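Local coordinates for protein endoribonuclease MazF3 (Mycobacterium tuberculosis, PDB 5UCT) that cleaves mRNA and 23S rRNA as the toxin of a type II toxin-antitoxin system, predominantly after the first two uridines of the sequence UUCCU, at residues R2-I6 against V15-E21; A33-V39 against Q56-S61; P47-N52 against G78-Q84. All coordinates share one frame. Numbering follows the deposited sequence.

Contact 1 of 3, residues R2-I6 against V15-E21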
# COMPACT_ATOMS: atom_id res chain seq x y z
N ARG A 2 11.23 -1.99 -11.27
CA ARG A 2 11.04 -2.10 -9.83
C ARG A 2 12.28 -1.61 -9.08
O ARG A 2 12.99 -2.41 -8.46
CB ARG A 2 10.72 -3.54 -9.45
CG ARG A 2 10.14 -3.71 -8.07
CD ARG A 2 8.73 -3.15 -7.99
NE ARG A 2 7.77 -3.98 -8.70
CZ ARG A 2 6.47 -3.71 -8.80
NH1 ARG A 2 5.97 -2.62 -8.23
NH2 ARG A 2 5.67 -4.54 -9.46
N PRO A 3 12.55 -0.31 -9.13
CA PRO A 3 13.80 0.22 -8.58
C PRO A 3 13.75 0.35 -7.06
O PRO A 3 12.71 0.18 -6.42
CB PRO A 3 13.92 1.60 -9.24
CG PRO A 3 12.51 2.01 -9.46
CD PRO A 3 11.73 0.75 -9.75
N ILE A 4 14.92 0.66 -6.50
CA ILE A 4 15.11 0.81 -5.06
C ILE A 4 15.78 2.15 -4.82
O ILE A 4 16.97 2.32 -5.12
CB ILE A 4 15.96 -0.33 -4.46
CG1 ILE A 4 15.39 -1.69 -4.83
CG2 ILE A 4 16.07 -0.18 -2.95
CD1 ILE A 4 16.14 -2.85 -4.21
N HIS A 5 15.04 3.11 -4.27
CA HIS A 5 15.55 4.43 -3.95
C HIS A 5 15.75 4.57 -2.44
O HIS A 5 15.29 3.76 -1.64
CB HIS A 5 14.61 5.53 -4.45
CG HIS A 5 14.47 5.57 -5.94
ND1 HIS A 5 13.55 4.80 -6.62
CD2 HIS A 5 15.12 6.31 -6.87
CE1 HIS A 5 13.65 5.05 -7.92
NE2 HIS A 5 14.59 5.96 -8.09
N ILE A 6 16.46 5.63 -2.07
CA ILE A 6 16.46 6.14 -0.70
C ILE A 6 15.32 7.14 -0.59
O ILE A 6 15.12 7.97 -1.48
CB ILE A 6 17.81 6.78 -0.34
CG1 ILE A 6 18.94 5.75 -0.45
CG2 ILE A 6 17.78 7.37 1.06
CD1 ILE A 6 20.32 6.30 -0.13
N VAL A 15 13.79 2.04 0.12
CA VAL A 15 12.39 1.73 -0.16
C VAL A 15 12.28 1.02 -1.50
O VAL A 15 13.12 1.18 -2.39
CB VAL A 15 11.50 2.99 -0.16
CG1 VAL A 15 11.48 3.62 1.23
CG2 VAL A 15 11.98 3.98 -1.20
N LEU A 16 11.22 0.22 -1.64
CA LEU A 16 10.87 -0.43 -2.89
C LEU A 16 9.74 0.35 -3.54
O LEU A 16 8.67 0.52 -2.94
CB LEU A 16 10.44 -1.88 -2.66
CG LEU A 16 10.08 -2.72 -3.89
CD1 LEU A 16 11.31 -2.99 -4.76
CD2 LEU A 16 9.42 -4.03 -3.48
N ILE A 17 9.96 0.82 -4.77
CA ILE A 17 8.94 1.58 -5.48
C ILE A 17 7.80 0.63 -5.86
O ILE A 17 7.93 -0.18 -6.78
CB ILE A 17 9.51 2.27 -6.72
CG1 ILE A 17 10.68 3.17 -6.34
CG2 ILE A 17 8.42 3.05 -7.43
CD1 ILE A 17 10.33 4.29 -5.37
N LEU A 18 6.68 0.73 -5.14
CA LEU A 18 5.53 -0.12 -5.45
C LEU A 18 4.75 0.40 -6.65
O LEU A 18 4.26 -0.38 -7.46
CB LEU A 18 4.62 -0.25 -4.23
CG LEU A 18 5.16 -1.11 -3.10
CD1 LEU A 18 4.08 -1.33 -2.06
CD2 LEU A 18 5.66 -2.44 -3.64
N THR A 19 4.62 1.73 -6.76
CA THR A 19 3.94 2.32 -7.90
C THR A 19 4.58 1.85 -9.20
O THR A 19 5.81 1.77 -9.31
CB THR A 19 3.98 3.85 -7.81
OG1 THR A 19 3.45 4.27 -6.55
CG2 THR A 19 3.17 4.47 -8.94
N ARG A 20 3.74 1.53 -10.18
CA ARG A 20 4.22 1.10 -11.48
C ARG A 20 5.09 2.18 -12.11
O ARG A 20 4.74 3.36 -12.09
CB ARG A 20 3.04 0.76 -12.39
CG ARG A 20 2.00 1.88 -12.51
CD ARG A 20 0.68 1.39 -13.10
NE ARG A 20 -0.24 2.51 -13.33
CZ ARG A 20 -0.99 3.07 -12.39
NH1 ARG A 20 -0.93 2.63 -11.14
NH2 ARG A 20 -1.79 4.08 -12.69
N GLU A 21 6.23 1.77 -12.67
CA GLU A 21 7.10 2.72 -13.34
C GLU A 21 6.48 3.28 -14.61
O GLU A 21 6.99 4.26 -15.16
CB GLU A 21 8.45 2.07 -13.67
CG GLU A 21 9.56 3.08 -13.93
CD GLU A 21 10.91 2.43 -14.19
OE1 GLU A 21 11.03 1.21 -13.97
OE2 GLU A 21 11.84 3.15 -14.62
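Arg2, Ile17 and Val15 bury more surface here than any other residues, where the strands 3-8 and 12-17 pair as an antiparallel beta hairpin, part of the SH3-like fold of the MazF family. Near its turn the hairpin is held by Val15, whose N donates to His5 O at 2.9 Å; the return bond from His5 N to Val15 O, 3.3 Å, is bent and weak. A branched valine suits this extended backbone, and its side chain packs on Val32 of the next strand. Two residues on, Ile17 N donates to Pro3 O at 3.3 Å. The Ile17 side chain points toward the first strand, with CG1 lying 3.8 Å from Pro3 CG and 3.3 Å from the edge of the His5 ring at ND1. Pro3 gives its carbonyl but, as a proline, has no N-H to return to Ile17 O; that oxygen instead has a weak hydrogen bond from Arg2 NH1 at 3.4 Å. Arg2 reaches past the end of the paired strands. Its aliphatic part lies on Leu16, with Arg2 CG 3.6 Å from Leu16 CD1. The guanidinium turns its edge to the backbone, Arg2 NH1 also lying 2.9 Å from Leu18 O. Arg2 NH2 is hydrogen-bonded to Phe96 O of the second subunit, the strongest polar partner of this side chain. Arginine fits the position because it offers a greasy stem and several N-H donors. The chemistry implies a contact of two characters: an apolar, backbone-bonded hairpin inside the subunit, and a charged end that faces carbonyls and links the hairpin to the dimer interface.

Contact 2 of 3, residues A33-V39 against Q56-S61. With SO4 (sulfate ion), chain C.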
# COMPACT_ATOMS: atom_id res chain seq x y z
N ALA A 33 7.48 0.65 -0.42
CA ALA A 33 7.55 -0.31 0.67
C ALA A 33 8.90 -0.18 1.35
O ALA A 33 9.94 -0.33 0.69
CB ALA A 33 7.33 -1.74 0.17
N PRO A 34 8.95 0.10 2.65
CA PRO A 34 10.24 0.33 3.31
C PRO A 34 11.04 -0.96 3.46
O PRO A 34 10.49 -2.06 3.46
CB PRO A 34 9.85 0.90 4.67
CG PRO A 34 8.51 0.31 4.93
CD PRO A 34 7.83 0.20 3.59
N ILE A 35 12.35 -0.79 3.59
CA ILE A 35 13.28 -1.90 3.75
C ILE A 35 13.99 -1.70 5.09
O ILE A 35 14.75 -0.74 5.27
CB ILE A 35 14.30 -1.98 2.61
CG1 ILE A 35 13.59 -2.16 1.27
CG2 ILE A 35 15.26 -3.12 2.82
CD1 ILE A 35 14.57 -2.32 0.13
N THR A 36 13.76 -2.62 6.03
CA THR A 36 14.37 -2.56 7.34
C THR A 36 15.20 -3.82 7.59
O THR A 36 14.86 -4.91 7.12
CB THR A 36 13.32 -2.39 8.46
OG1 THR A 36 13.98 -2.33 9.73
CG2 THR A 36 12.33 -3.55 8.45
N THR A 37 16.30 -3.65 8.32
CA THR A 37 17.16 -4.79 8.64
C THR A 37 16.54 -5.71 9.68
O THR A 37 16.94 -6.87 9.78
CB THR A 37 18.53 -4.30 9.13
OG1 THR A 37 18.37 -3.55 10.33
CG2 THR A 37 19.19 -3.43 8.07
N THR A 38 15.56 -5.22 10.44
CA THR A 38 14.86 -6.03 11.43
C THR A 38 14.01 -7.07 10.71
O THR A 38 12.91 -6.77 10.24
CB THR A 38 14.00 -5.15 12.33
OG1 THR A 38 14.82 -4.15 12.96
CG2 THR A 38 13.33 -5.99 13.41
N VAL A 39 14.53 -8.29 10.61
CA VAL A 39 13.79 -9.39 10.00
C VAL A 39 12.91 -10.01 11.08
O VAL A 39 13.41 -10.49 12.10
CB VAL A 39 14.75 -10.44 9.41
CG1 VAL A 39 13.97 -11.47 8.60
CG2 VAL A 39 15.81 -9.76 8.55
N GLN A 56 24.11 -4.82 5.14
CA GLN A 56 23.68 -6.06 5.76
C GLN A 56 22.39 -6.56 5.11
O GLN A 56 21.68 -5.80 4.45
CB GLN A 56 23.46 -5.84 7.26
CG GLN A 56 22.66 -4.59 7.60
CD GLN A 56 23.41 -3.66 8.53
OE1 GLN A 56 24.63 -3.52 8.44
NE2 GLN A 56 22.68 -3.03 9.45
N PRO A 57 22.08 -7.85 5.26
CA PRO A 57 20.83 -8.38 4.69
C PRO A 57 19.62 -7.69 5.29
O PRO A 57 19.61 -7.29 6.46
CB PRO A 57 20.87 -9.87 5.06
CG PRO A 57 21.88 -9.97 6.16
CD PRO A 57 22.89 -8.92 5.86
N SER A 58 18.58 -7.54 4.47
CA SER A 58 17.40 -6.78 4.85
C SER A 58 16.17 -7.42 4.23
O SER A 58 16.26 -8.45 3.55
CB SER A 58 17.56 -5.31 4.44
OG SER A 58 16.71 -4.48 5.20
N VAL A 59 15.00 -6.82 4.48
CA VAL A 59 13.74 -7.36 3.98
C VAL A 59 12.83 -6.21 3.57
O VAL A 59 12.86 -5.13 4.16
CB VAL A 59 13.03 -8.26 5.02
CG1 VAL A 59 13.79 -9.57 5.21
CG2 VAL A 59 12.88 -7.52 6.35
N VAL A 60 12.00 -6.46 2.56
CA VAL A 60 10.97 -5.51 2.14
C VAL A 60 9.73 -5.75 3.00
O VAL A 60 9.14 -6.83 2.97
CB VAL A 60 10.64 -5.67 0.65
CG1 VAL A 60 9.43 -4.82 0.28
CG2 VAL A 60 11.84 -5.28 -0.20
N SER A 61 9.34 -4.74 3.78
CA SER A 61 8.22 -4.84 4.71
C SER A 61 6.95 -4.39 3.99
O SER A 61 6.67 -3.19 3.90
CB SER A 61 8.48 -4.01 5.96
OG SER A 61 7.32 -3.93 6.77
S SO4 C . 13.27 -0.44 12.88
O1 SO4 C . 14.45 -0.31 12.02
O2 SO4 C . 13.11 0.77 13.68
O3 SO4 C . 13.45 -1.59 13.76
O4 SO4 C . 12.09 -0.65 12.05
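Strand 58-61 pairs antiparallel with the end of strand 29-36, in the small SH3-like barrel shared by PemK/MazF toxins. Leading into it, Gln56 lays its CG 3.7 Å from Thr37 CG2, at the exposed margin. Ser58 follows, small enough to tuck under the other strand: its OG donates to Thr36 O at 2.7 Å. The same carbonyl receives the backbone N of Val59 at 3.3 Å, and Val59 O takes Thr36 N, also at 3.3 Å, closing a hydrogen-bonded pair. The Val59 side chain meets Val39, CG1 to CG1 at 3.9 Å, where the chain curls back past Thr38, whose OG1 hydrogen-bonds a sulfate ion, probably from the crystallisation liquor. Val60 points to the opposite face, the interior one, and its branched side chain packs on both Ile35 and Ala33. Ser61 has its hydroxyl bonded to Asn64, while its backbone N donates to Pro34 O at 2.9 Å, the shortest backbone bond of the pairing.

Contact 3 of 3, residues P47-N52 against G78-Q84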
# COMPACT_ATOMS: atom_id res chain seq x y z
N PRO A 47 12.89 -11.02 1.07
CA PRO A 47 14.30 -10.82 1.40
C PRO A 47 15.05 -10.07 0.31
O PRO A 47 14.86 -10.31 -0.88
CB PRO A 47 14.84 -12.25 1.57
CG PRO A 47 13.62 -13.11 1.74
CD PRO A 47 12.55 -12.45 0.94
N VAL A 48 15.91 -9.15 0.75
CA VAL A 48 16.85 -8.45 -0.12
C VAL A 48 18.19 -8.38 0.61
O VAL A 48 18.24 -8.37 1.85
CB VAL A 48 16.36 -7.04 -0.51
CG1 VAL A 48 15.16 -7.13 -1.44
CG2 VAL A 48 16.01 -6.24 0.74
N ASP A 49 19.28 -8.35 -0.14
CA ASP A 49 20.61 -8.44 0.46
C ASP A 49 21.54 -7.47 -0.25
O ASP A 49 21.10 -6.53 -0.92
CB ASP A 49 21.11 -9.90 0.43
CG ASP A 49 22.05 -10.22 1.57
OD1 ASP A 49 22.86 -9.34 1.93
OD2 ASP A 49 21.98 -11.34 2.10
N ALA A 50 22.85 -7.70 -0.10
CA ALA A 50 23.85 -6.82 -0.70
C ALA A 50 23.81 -6.85 -2.22
O ALA A 50 24.29 -5.90 -2.85
CB ALA A 50 25.25 -7.21 -0.20
N VAL A 51 23.28 -7.91 -2.81
CA VAL A 51 23.10 -7.95 -4.26
C VAL A 51 22.18 -6.82 -4.70
O VAL A 51 22.44 -6.15 -5.71
CB VAL A 51 22.55 -9.33 -4.69
CG1 VAL A 51 22.05 -9.28 -6.12
CG2 VAL A 51 23.63 -10.39 -4.53
N ASN A 52 21.11 -6.57 -3.95
CA ASN A 52 20.17 -5.52 -4.32
C ASN A 52 20.78 -4.14 -4.12
O ASN A 52 20.49 -3.21 -4.89
CB ASN A 52 18.88 -5.67 -3.52
CG ASN A 52 18.27 -7.05 -3.64
OD1 ASN A 52 18.56 -7.94 -2.83
ND2 ASN A 52 17.43 -7.25 -4.65
N GLY A 78 19.97 0.74 -6.50
CA GLY A 78 19.81 -0.69 -6.67
C GLY A 78 18.59 -1.02 -7.49
O GLY A 78 18.04 -0.18 -8.20
N TYR A 79 18.16 -2.28 -7.37
CA TYR A 79 17.10 -2.83 -8.19
C TYR A 79 16.59 -4.10 -7.51
O TYR A 79 17.35 -4.80 -6.85
CB TYR A 79 17.60 -3.15 -9.60
CG TYR A 79 16.57 -3.02 -10.69
CD1 TYR A 79 15.34 -2.42 -10.45
CD2 TYR A 79 16.82 -3.50 -11.97
CE1 TYR A 79 14.40 -2.30 -11.45
CE2 TYR A 79 15.88 -3.38 -12.97
CZ TYR A 79 14.67 -2.78 -12.71
OH TYR A 79 13.73 -2.66 -13.70
N LEU A 80 15.30 -4.37 -7.68
CA LEU A 80 14.73 -5.65 -7.28
C LEU A 80 14.83 -6.60 -8.47
O LEU A 80 14.27 -6.32 -9.54
CB LEU A 80 13.28 -5.52 -6.82
CG LEU A 80 12.67 -6.81 -6.27
CD1 LEU A 80 13.19 -7.11 -4.87
CD2 LEU A 80 11.15 -6.76 -6.28
N LEU A 81 15.55 -7.70 -8.29
CA LEU A 81 15.74 -8.65 -9.38
C LEU A 81 14.40 -9.20 -9.86
O LEU A 81 13.48 -9.41 -9.07
CB LEU A 81 16.65 -9.80 -8.93
CG LEU A 81 18.17 -9.61 -9.02
CD1 LEU A 81 18.65 -8.40 -8.23
CD2 LEU A 81 18.88 -10.87 -8.55
N ALA A 82 14.30 -9.40 -11.17
CA ALA A 82 13.04 -9.86 -11.76
C ALA A 82 12.65 -11.24 -11.25
O ALA A 82 11.47 -11.60 -11.32
CB ALA A 82 13.15 -9.88 -13.28
N SER A 83 13.60 -12.03 -10.75
CA SER A 83 13.28 -13.33 -10.17
C SER A 83 12.55 -13.19 -8.84
O SER A 83 11.90 -14.14 -8.40
CB SER A 83 14.55 -14.16 -9.99
OG SER A 83 15.50 -13.47 -9.21
N GLN A 84 12.64 -12.03 -8.19
CA GLN A 84 11.94 -11.77 -6.94
C GLN A 84 10.53 -11.24 -7.14
O GLN A 84 9.78 -11.14 -6.17
CB GLN A 84 12.74 -10.79 -6.07
CG GLN A 84 14.09 -11.32 -5.61
CD GLN A 84 14.94 -10.25 -4.96
OE1 GLN A 84 15.42 -9.33 -5.62
NE2 GLN A 84 15.12 -10.35 -3.65
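The chain leaving strand 45-48 meets the chain leaving strand 73-79 here, two strands not paired with each other in the sheet. Asn52 closes its own turn with OD1, which accepts Asp49 N at 2.8 Å, and crosses to the other segment with ND2, which donates to Tyr79 O at 3.3 Å and to Gln84 OE1 at 3.1 Å. This buried asparagine thus has its carbonyl oxygen and both amide hydrogens provided for. Gln84 OE1 also receives Leu81 N, weakly, at 3.1 Å; Gln84 NE2 lies 2.8 Å from Pro47 O, but at an angle too poor for a hydrogen bond. Ala50 N is taken by Asp49 OD1 at 2.6 Å. Apolar contacts fill in beside these bonds: Val48 CG1 to Leu80 CD1 at 4.0 Å, and Val51 CG1 to Leu81 CD1 at 4.1 Å. Gly78 CA comes within 3.2 Å of Asn52 O, where a side chain would clash. The motif is a pair of type I beta turns, 49-52 and 81-84, in which the side-chain oxygen of the fourth residue accepts the N-H of the first, firmly at Asn52 and weakly at Gln84, set where the end strands of the SH3-like barrel come together.

In the fold
From the N terminus, contact 1 closes first, pairing the opening strand with strand 12-17 as a local hairpin, and it is complete before contact 2 opens. Strands 12-17 and 29-36 follow each other in the chain and are neighbours in the sheet, with a probable hydrogen bond between Leu16 N and Ala33 O joining contacts 1 and 2. Contacts 2 and 3 cross: 47-52 falls inside the loop that contact 2 closes, while 78-84 lies beyond it. Contact 3 brings the chain back towards its start, where Arg2 meets Leu80, just before helix 85-96. Contacts 1 and 2 pair neighbouring strands, and contact 3 brings the two ends of the curled sheet together, as in a barrel.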